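Local coordinates for Glyco_hydro_cc domain-containing protein (Blastomyces gilchristii, PDB 6UB0) that probably hydrolyses curdlan-type beta-1,3-glucan as an exo-acting glycoside hydrolase of family GH128, and binds laminaribiose at its -2 and -1 subsites, at residues Gly218-Ser222 with Val223-Tyr227. Sequence-based numbering, arbitrary orientation.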
# COMPACT_ATOMS: atom_id res chain seq x y z
N GLY A 218 -14.53 0.45 -19.58
CA GLY A 218 -13.57 -0.53 -20.11
C GLY A 218 -12.36 0.12 -20.74
O GLY A 218 -11.53 -0.62 -21.23
N ALA A 219 -12.23 1.45 -20.74
CA ALA A 219 -11.12 2.18 -21.40
C ALA A 219 -10.26 2.92 -20.38
O ALA A 219 -10.83 3.54 -19.51
CB ALA A 219 -11.69 3.13 -22.43
N LEU A 220 -8.93 2.93 -20.53
CA LEU A 220 -8.02 3.83 -19.77
C LEU A 220 -8.52 5.25 -19.97
O LEU A 220 -8.76 5.61 -21.10
CB LEU A 220 -6.56 3.78 -20.23
CG LEU A 220 -5.71 2.57 -19.85
CD1 LEU A 220 -4.29 2.78 -20.34
CD2 LEU A 220 -5.69 2.32 -18.36
N THR A 221 -8.61 6.03 -18.90
CA THR A 221 -8.69 7.51 -18.93
C THR A 221 -7.31 8.06 -19.28
O THR A 221 -6.37 7.27 -19.42
CB THR A 221 -9.19 8.03 -17.58
OG1 THR A 221 -8.06 8.04 -16.70
CG2 THR A 221 -10.32 7.20 -17.01
N SER A 222 -7.15 9.39 -19.36
CA SER A 222 -5.83 10.02 -19.68
C SER A 222 -4.89 9.91 -18.47
O SER A 222 -3.63 9.90 -18.65
CB SER A 222 -5.97 11.45 -20.12
OG SER A 222 -5.81 12.31 -19.01
N VAL A 223 -5.48 9.84 -17.28
CA VAL A 223 -4.70 9.60 -16.04
C VAL A 223 -4.13 8.18 -16.08
O VAL A 223 -2.96 8.01 -15.72
CB VAL A 223 -5.56 9.88 -14.80
CG1 VAL A 223 -4.71 9.92 -13.54
CG2 VAL A 223 -6.35 11.17 -14.96
N GLY A 224 -4.95 7.20 -16.49
CA GLY A 224 -4.56 5.80 -16.74
C GLY A 224 -3.32 5.67 -17.61
O GLY A 224 -2.36 4.93 -17.23
N LYS A 225 -3.33 6.30 -18.78
CA LYS A 225 -2.19 6.28 -19.73
C LYS A 225 -0.91 6.81 -19.09
O LYS A 225 0.15 6.23 -19.33
CB LYS A 225 -2.46 7.20 -20.93
CG LYS A 225 -3.38 6.65 -21.99
CD LYS A 225 -3.82 7.75 -22.96
CE LYS A 225 -4.50 7.22 -24.21
NZ LYS A 225 -4.35 8.15 -25.35
N ALA A 226 -1.00 7.92 -18.36
CA ALA A 226 0.16 8.53 -17.68
C ALA A 226 0.77 7.52 -16.69
O ALA A 226 2.02 7.40 -16.60
CB ALA A 226 -0.26 9.78 -16.97
N TYR A 227 -0.08 6.89 -15.87
CA TYR A 227 0.38 5.95 -14.83
C TYR A 227 1.07 4.77 -15.54
O TYR A 227 2.06 4.29 -15.01
CB TYR A 227 -0.78 5.49 -13.95
CG TYR A 227 -0.36 4.63 -12.78
CD1 TYR A 227 0.57 5.09 -11.87
CD2 TYR A 227 -1.02 3.46 -12.49
CE1 TYR A 227 0.95 4.34 -10.78
CE2 TYR A 227 -0.67 2.70 -11.38
CZ TYR A 227 0.29 3.16 -10.49
OH TYR A 227 0.70 2.42 -9.41
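With chi1 at 81°, Thr221 holds OG1 between its own backbone N and carbonyl carbon, turned towards the first turn of the helix that follows, while Leu220 sets CG anti to its carbonyl carbon (chi1 -75°), which lays its methyls on Gly224 and Lys225. Thr221 OG1 accepts a nearly straight bond from Gly224 N at 3.2 Å, the N-H pointing at the oxygen with an angle of 173°. Val223 N, also 3.2 Å from Thr221 OG1, adds a weak and much more bent bond. Thr221 is thus the N-cap of helix 222-229, the last helix of this TIM-barrel-type glycoside hydrolase, and its hydroxyl oxygen accepts from N-H groups of the first turn, which lack the i-4 carbonyl acceptor of a preceding helical turn. The same oxygen is hydrogen-bonded to Leu214 O, which ties the cap to the end of helix 211-214. The regular helical pattern starts with Thr221 O, which takes Lys225 N at 3.3 Å; a weak bond from Ala226 N to Ser222 O follows. One residue before the cap, Leu220 leaves the short hairpin strand 219-220 and packs directly on the helix backbone: Leu220 CD2 lies 4.0 Å from Gly224 CA, and Leu220 CD1 is 4.0 Å from Lys225 N. Val223 CB lies 3.6 Å from Thr221 OG1. Ser222 OG turns to Glu183 at the start of helix 183-199.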